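Local coordinates for protein abietadiene synthase, chloroplastic (Abies grandis, PDB 3S9V) that belongs to the terpene synthase family, as a largely helical plastid enzyme with an N-terminal and a metal-binding family domain, at residues Ala408-Glu416 / Tyr437-Leu448. Residues are numbered along the deposited sequence; the frame is centred on the assembly and turned at random.
Sequences AFKKNIRGE and YIENYGPDDVWL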
ATOM      1  N   ALA A 408       9.906 -18.345  -2.696  1.00 34.20           N
ATOM      2  CA  ALA A 408       9.037 -17.424  -1.972  1.00 32.52           C
ATOM      3  C   ALA A 408       7.559 -17.674  -2.281  1.00 32.05           C
ATOM      4  O   ALA A 408       7.204 -18.133  -3.370  1.00 31.68           O
ATOM      5  CB  ALA A 408       9.408 -15.978  -2.316  1.00 29.05           C
ATOM      6  N   PHE A 409       6.700 -17.362  -1.319  1.00 30.73           N
ATOM      7  CA  PHE A 409       5.270 -17.553  -1.503  1.00 33.44           C
ATOM      8  C   PHE A 409       4.616 -16.353  -2.195  1.00 34.61           C
ATOM      9  O   PHE A 409       3.482 -16.442  -2.662  1.00 36.17           O
ATOM     10  CB  PHE A 409       4.616 -17.860  -0.149  1.00 33.01           C
ATOM     11  CG  PHE A 409       4.935 -19.242   0.367  1.00 39.38           C
ATOM     12  CD1 PHE A 409       6.256 -19.629   0.590  1.00 42.52           C
ATOM     13  CD2 PHE A 409       3.926 -20.173   0.576  1.00 38.78           C
ATOM     14  CE1 PHE A 409       6.565 -20.924   1.008  1.00 37.56           C
ATOM     15  CE2 PHE A 409       4.222 -21.474   0.993  1.00 36.93           C
ATOM     16  CZ  PHE A 409       5.543 -21.849   1.207  1.00 38.62           C
ATOM     17  N   LYS A 410       5.341 -15.238  -2.255  1.00 32.71           N
ATOM     18  CA  LYS A 410       4.882 -14.019  -2.933  1.00 31.58           C
ATOM     19  C   LYS A 410       5.485 -14.056  -4.334  1.00 27.28           C
ATOM     20  O   LYS A 410       6.637 -14.464  -4.493  1.00 28.33           O
ATOM     21  CB  LYS A 410       5.405 -12.769  -2.218  1.00 33.83           C
ATOM     22  CG  LYS A 410       4.731 -12.445  -0.900  1.00 39.47           C
ATOM     23  CD  LYS A 410       3.373 -11.821  -1.126  1.00 39.63           C
ATOM     24  CE  LYS A 410       2.808 -11.264   0.168  1.00 39.92           C
ATOM     25  NZ  LYS A 410       1.545 -10.528  -0.093  1.00 40.45           N
ATOM     26  N   LYS A 411       4.735 -13.621  -5.342  1.00 24.54           N
ATOM     27  CA  LYS A 411       5.243 -13.634  -6.715  1.00 22.94           C
ATOM     28  C   LYS A 411       6.552 -12.849  -6.881  1.00 25.32           C
ATOM     29  O   LYS A 411       7.493 -13.333  -7.503  1.00 27.00           O
ATOM     30  CB  LYS A 411       4.191 -13.083  -7.677  1.00 22.93           C
ATOM     31  CG  LYS A 411       4.663 -12.998  -9.122  1.00 20.78           C
ATOM     32  CD  LYS A 411       3.574 -12.457 -10.034  1.00 21.74           C
ATOM     33  CE  LYS A 411       4.091 -12.277 -11.459  1.00 27.18           C
ATOM     34  NZ  LYS A 411       3.042 -11.789 -12.407  1.00 25.34           N
ATOM     35  N   ASN A 412       6.618 -11.639  -6.332  1.00 22.30           N
ATOM     36  CA  ASN A 412       7.832 -10.833  -6.445  1.00 21.83           C
ATOM     37  C   ASN A 412       7.866  -9.741  -5.386  1.00 25.02           C
ATOM     38  O   ASN A 412       7.612  -8.573  -5.671  1.00 26.73           O
ATOM     39  CB  ASN A 412       7.934 -10.203  -7.839  1.00 18.29           C
ATOM     40  CG  ASN A 412       9.251  -9.452  -8.053  1.00 22.74           C
ATOM     41  OD1 ASN A 412      10.282  -9.798  -7.468  1.00 27.08           O
ATOM     42  ND2 ASN A 412       9.225  -8.441  -8.914  1.00 18.39           N
ATOM     43  N   ILE A 413       8.197 -10.129  -4.162  1.00 22.45           N
ATOM     44  CA  ILE A 413       8.257  -9.187  -3.066  1.00 25.16           C
ATOM     45  C   ILE A 413       9.350  -8.150  -3.315  1.00 28.89           C
ATOM     46  O   ILE A 413       9.202  -6.984  -2.943  1.00 29.10           O
ATOM     47  CB  ILE A 413       8.505  -9.925  -1.722  1.00 25.77           C
ATOM     48  CG1 ILE A 413       8.110  -9.023  -0.559  1.00 27.47           C
ATOM     49  CG2 ILE A 413       9.966 -10.350  -1.604  1.00 30.83           C
ATOM     50  CD1 ILE A 413       6.639  -8.654  -0.556  1.00 29.04           C
ATOM     51  N   ARG A 414      10.441  -8.563  -3.958  1.00 28.97           N
ATOM     52  CA  ARG A 414      11.532  -7.634  -4.235  1.00 27.90           C
ATOM     53  C   ARG A 414      11.020  -6.452  -5.044  1.00 27.41           C
ATOM     54  O   ARG A 414      11.386  -5.306  -4.787  1.00 28.56           O
ATOM     55  CB  ARG A 414      12.657  -8.322  -5.004  1.00 33.81           C
ATOM     56  CG  ARG A 414      13.898  -7.454  -5.159  1.00 35.15           C
ATOM     57  CD  ARG A 414      14.845  -8.017  -6.201  1.00 41.64           C
ATOM     58  NE  ARG A 414      16.051  -7.206  -6.337  1.00 41.82           N
ATOM     59  CZ  ARG A 414      17.014  -7.139  -5.426  1.00 39.50           C
ATOM     60  NH1 ARG A 414      16.920  -7.839  -4.309  1.00 40.45           N
ATOM     61  NH2 ARG A 414      18.073  -6.371  -5.633  1.00 44.56           N
ATOM     62  N   GLY A 415      10.169  -6.735  -6.024  1.00 27.83           N
ATOM     63  CA  GLY A 415       9.616  -5.673  -6.841  1.00 24.26           C
ATOM     64  C   GLY A 415       8.771  -4.714  -6.016  1.00 25.41           C
ATOM     65  O   GLY A 415       8.781  -3.504  -6.248  1.00 23.21           O
ATOM     66  N   GLU A 416       8.027  -5.250  -5.053  1.00 23.62           N
ATOM     67  CA  GLU A 416       7.192  -4.409  -4.203  1.00 25.01           C
ATOM     68  C   GLU A 416       8.066  -3.569  -3.287  1.00 20.01           C
ATOM     69  O   GLU A 416       7.765  -2.412  -3.011  1.00 22.41           O
ATOM     70  CB  GLU A 416       6.240  -5.263  -3.368  1.00 24.52           C
ATOM     71  CG  GLU A 416       5.120  -5.905  -4.161  1.00 21.15           C
ATOM     72  CD  GLU A 416       4.192  -6.728  -3.277  1.00 31.23           C
ATOM     73  OE1 GLU A 416       3.667  -6.178  -2.280  1.00 30.02           O
ATOM     74  OE2 GLU A 416       3.986  -7.922  -3.578  1.00 29.79           O
ATOM     75  N   TYR A 437       2.072  -2.637  -9.155  1.00 18.95           N
ATOM     76  CA  TYR A 437       1.454  -3.775  -8.505  1.00 20.45           C
ATOM     77  C   TYR A 437       0.828  -4.756  -9.496  1.00 21.26           C
ATOM     78  O   TYR A 437       0.855  -5.968  -9.280  1.00 17.55           O
ATOM     79  CB  TYR A 437       0.418  -3.313  -7.478  1.00 18.80           C
ATOM     80  CG  TYR A 437       0.127  -4.373  -6.445  1.00 20.22           C
ATOM     81  CD1 TYR A 437       1.167  -4.987  -5.745  1.00 17.65           C
ATOM     82  CD2 TYR A 437      -1.177  -4.782  -6.179  1.00 22.93           C
ATOM     83  CE1 TYR A 437       0.910  -5.981  -4.808  1.00 22.10           C
ATOM     84  CE2 TYR A 437      -1.440  -5.781  -5.239  1.00 19.19           C
ATOM     85  CZ  TYR A 437      -0.394  -6.370  -4.563  1.00 17.22           C
ATOM     86  OH  TYR A 437      -0.646  -7.361  -3.648  1.00 24.85           O
ATOM     87  N   ILE A 438       0.268  -4.233 -10.581  1.00 23.10           N
ATOM     88  CA  ILE A 438      -0.333  -5.080 -11.599  1.00 21.09           C
ATOM     89  C   ILE A 438       0.708  -6.089 -12.098  1.00 24.04           C
ATOM     90  O   ILE A 438       0.376  -7.224 -12.436  1.00 27.22           O
ATOM     91  CB  ILE A 438      -0.867  -4.225 -12.781  1.00 22.31           C
ATOM     92  CG1 ILE A 438      -2.165  -3.546 -12.356  1.00 17.29           C
ATOM     93  CG2 ILE A 438      -1.063  -5.082 -14.038  1.00 15.45           C
ATOM     94  CD1 ILE A 438      -2.827  -2.740 -13.439  1.00 24.00           C
ATOM     95  N   GLU A 439       1.972  -5.682 -12.117  1.00 25.66           N
ATOM     96  CA  GLU A 439       3.033  -6.573 -12.577  1.00 29.59           C
ATOM     97  C   GLU A 439       3.641  -7.451 -11.484  1.00 29.66           C
ATOM     98  O   GLU A 439       4.179  -8.517 -11.781  1.00 30.59           O
ATOM     99  CB  GLU A 439       4.137  -5.769 -13.263  1.00 27.58           C
ATOM    100  CG  GLU A 439       3.650  -5.062 -14.515  1.00 45.05           C
ATOM    101  CD  GLU A 439       4.734  -4.262 -15.206  1.00 54.43           C
ATOM    102  OE1 GLU A 439       5.383  -3.435 -14.527  1.00 53.14           O
ATOM    103  OE2 GLU A 439       4.928  -4.456 -16.428  1.00 58.49           O
ATOM    104  N   ASN A 440       3.545  -7.015 -10.230  1.00 26.62           N
ATOM    105  CA  ASN A 440       4.098  -7.776  -9.113  1.00 25.43           C
ATOM    106  C   ASN A 440       3.070  -8.641  -8.390  1.00 26.29           C
ATOM    107  O   ASN A 440       3.433  -9.543  -7.634  1.00 27.22           O
ATOM    108  CB  ASN A 440       4.753  -6.832  -8.097  1.00 20.14           C
ATOM    109  CG  ASN A 440       5.981  -6.127  -8.653  1.00 21.69           C
ATOM    110  OD1 ASN A 440       6.920  -6.766  -9.112  1.00 23.92           O
ATOM    111  ND2 ASN A 440       5.975  -4.800  -8.609  1.00 22.94           N
ATOM    112  N   TYR A 441       1.790  -8.373  -8.622  1.00 23.42           N
ATOM    113  CA  TYR A 441       0.725  -9.123  -7.963  1.00 23.44           C
ATOM    114  C   TYR A 441       0.624 -10.587  -8.397  1.00 25.98           C
ATOM    115  O   TYR A 441       0.507 -10.887  -9.591  1.00 24.30           O
ATOM    116  CB  TYR A 441      -0.616  -8.428  -8.196  1.00 19.62           C
ATOM    117  CG  TYR A 441      -1.797  -9.154  -7.604  1.00 23.11           C
ATOM    118  CD1 TYR A 441      -1.910  -9.337  -6.228  1.00 23.29           C
ATOM    119  CD2 TYR A 441      -2.804  -9.666  -8.422  1.00 24.82           C
ATOM    120  CE1 TYR A 441      -3.001 -10.012  -5.679  1.00 23.68           C
ATOM    121  CE2 TYR A 441      -3.897 -10.346  -7.882  1.00 22.05           C
ATOM    122  CZ  TYR A 441      -3.987 -10.512  -6.511  1.00 16.99           C
ATOM    123  OH  TYR A 441      -5.076 -11.161  -5.975  1.00 19.88           O
ATOM    124  N   GLY A 442       0.662 -11.489  -7.416  1.00 25.45           N
ATOM    125  CA  GLY A 442       0.564 -12.917  -7.686  1.00 24.95           C
ATOM    126  C   GLY A 442      -0.853 -13.394  -7.418  1.00 23.82           C
ATOM    127  O   GLY A 442      -1.234 -13.566  -6.258  1.00 22.29           O
ATOM    128  N   PRO A 443      -1.652 -13.639  -8.475  1.00 21.75           N
ATOM    129  CA  PRO A 443      -3.046 -14.091  -8.375  1.00 25.98           C
ATOM    130  C   PRO A 443      -3.222 -15.488  -7.787  1.00 27.67           C
ATOM    131  O   PRO A 443      -4.306 -15.846  -7.321  1.00 27.91           O
ATOM    132  CB  PRO A 443      -3.535 -14.002  -9.818  1.00 23.13           C
ATOM    133  CG  PRO A 443      -2.320 -14.409 -10.581  1.00 28.03           C
ATOM    134  CD  PRO A 443      -1.208 -13.633  -9.881  1.00 19.91           C
ATOM    135  N   ASP A 444      -2.156 -16.272  -7.804  1.00 26.56           N
ATOM    136  CA  ASP A 444      -2.229 -17.616  -7.266  1.00 33.08           C
ATOM    137  C   ASP A 444      -1.175 -17.878  -6.196  1.00 28.80           C
ATOM    138  O   ASP A 444      -0.683 -18.985  -6.058  1.00 29.44           O
ATOM    139  CB  ASP A 444      -2.124 -18.637  -8.407  1.00 41.06           C
ATOM    140  CG  ASP A 444      -0.996 -18.326  -9.358  1.00 54.39           C
ATOM    141  OD1 ASP A 444      -1.016 -18.849 -10.492  1.00 62.07           O
ATOM    142  OD2 ASP A 444      -0.087 -17.560  -8.968  1.00 63.24           O
ATOM    143  N   ASP A 445      -0.824 -16.844  -5.442  1.00 29.53           N
ATOM    144  CA  ASP A 445       0.142 -17.007  -4.368  1.00 31.19           C
ATOM    145  C   ASP A 445      -0.535 -17.788  -3.247  1.00 27.54           C
ATOM    146  O   ASP A 445      -1.750 -17.711  -3.073  1.00 22.60           O
ATOM    147  CB  ASP A 445       0.594 -15.651  -3.803  1.00 37.62           C
ATOM    148  CG  ASP A 445       1.538 -14.900  -4.732  1.00 49.97           C
ATOM    149  OD1 ASP A 445       2.384 -15.542  -5.395  1.00 56.21           O
ATOM    150  OD2 ASP A 445       1.448 -13.654  -4.778  1.00 58.35           O
ATOM    151  N   VAL A 446       0.254 -18.554  -2.508  1.00 24.56           N
ATOM    152  CA  VAL A 446      -0.257 -19.307  -1.378  1.00 24.09           C
ATOM    153  C   VAL A 446       0.354 -18.646  -0.154  1.00 24.95           C
ATOM    154  O   VAL A 446       1.155 -17.721  -0.287  1.00 24.20           O
ATOM    155  CB  VAL A 446       0.156 -20.789  -1.423  1.00 21.90           C
ATOM    156  CG1 VAL A 446      -0.704 -21.528  -2.428  1.00 19.10           C
ATOM    157  CG2 VAL A 446       1.632 -20.909  -1.773  1.00 15.75           C
ATOM    158  N   TRP A 447      -0.021 -19.107   1.032  1.00 22.17           N
ATOM    159  CA  TRP A 447       0.494 -18.516   2.258  1.00 22.02           C
ATOM    160  C   TRP A 447       1.039 -19.614   3.150  1.00 20.27           C
ATOM    161  O   TRP A 447       0.605 -20.762   3.061  1.00 18.83           O
ATOM    162  CB  TRP A 447      -0.620 -17.741   2.978  1.00 21.13           C
ATOM    163  CG  TRP A 447      -1.291 -16.712   2.097  1.00 25.71           C
ATOM    164  CD1 TRP A 447      -2.096 -16.953   1.015  1.00 22.39           C
ATOM    165  CD2 TRP A 447      -1.150 -15.285   2.179  1.00 18.29           C
ATOM    166  NE1 TRP A 447      -2.456 -15.767   0.420  1.00 28.10           N
ATOM    167  CE2 TRP A 447      -1.890 -14.728   1.112  1.00 20.84           C
ATOM    168  CE3 TRP A 447      -0.465 -14.425   3.051  1.00 16.35           C
ATOM    169  CZ2 TRP A 447      -1.967 -13.346   0.889  1.00 19.31           C
ATOM    170  CZ3 TRP A 447      -0.538 -13.052   2.831  1.00 25.70           C
ATOM    171  CH2 TRP A 447      -1.288 -12.527   1.754  1.00 26.88           C
ATOM    172  N   LEU A 448       1.991 -19.257   4.005  1.00 19.69           N
ATOM    173  CA  LEU A 448       2.604 -20.229   4.896  1.00 21.77           C
ATOM    174  C   LEU A 448       2.286 -20.006   6.370  1.00 23.46           C
ATOM    175  O   LEU A 448       2.627 -18.980   6.945  1.00 26.92           O
ATOM    176  CB  LEU A 448       4.122 -20.235   4.698  1.00 20.50           C
ATOM    177  CG  LEU A 448       4.878 -21.388   5.374  1.00 28.98           C
ATOM    178  CD1 LEU A 448       4.278 -22.717   4.931  1.00 21.30           C
ATOM    179  CD2 LEU A 448       6.357 -21.327   5.019  1.00 20.51           C
TER
HETATM  180  O   HOH W   1       1.515  -8.520  -2.657  1.00 29.96           O
HETATM  181  O   HOH W   2       0.771  -9.853 -11.911  1.00 31.43           O
HETATM  182  O   HOH W   3       4.117 -10.181  -5.236  1.00 21.37           O
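Phe409 lays one ring face under Leu448, whose CB stands 4.1 Å from the centroid of the Phe409 ring in a CH-pi contact, while Val446 CG2 comes obliquely to CD2 of the same phenylalanine. Val452, in the strand paired with 447-448, also touches the Phe409 side chain. Lys410 turns the other way: bent at chi2 (-77°), its chain brings NZ to water 1, which also meets Tyr437 OH and donates to Glu416 OE2. At Lys411 the backbone N gives a weak hydrogen bond to Asp445 OD2 (3.3 Å), and the extended side chain runs past the carbonyls of Glu439, Asn440 and Tyr441, where helix 430-440 ends. Lys411 CB packs 3.6 Å from Gly442 CA, and Lys411 NZ shares water 2 with the carbonyls of Ile438 and Tyr441. Asn412, the N-cap of helix 413-422, accepts weakly from Gly415 N through OD1 and sends ND2 to Asn440 OD1 (2.9 Å), the two amide planes 56° apart. Farther on, Glu416 sets its carboxylate at the edge of the Tyr437 ring, with OE1 salt-bridged to Arg282; water 3 links OE2 to Asn412 N and Asn440 O. The polar half thus leans on ordered water, the Phe409 end on apolar packing.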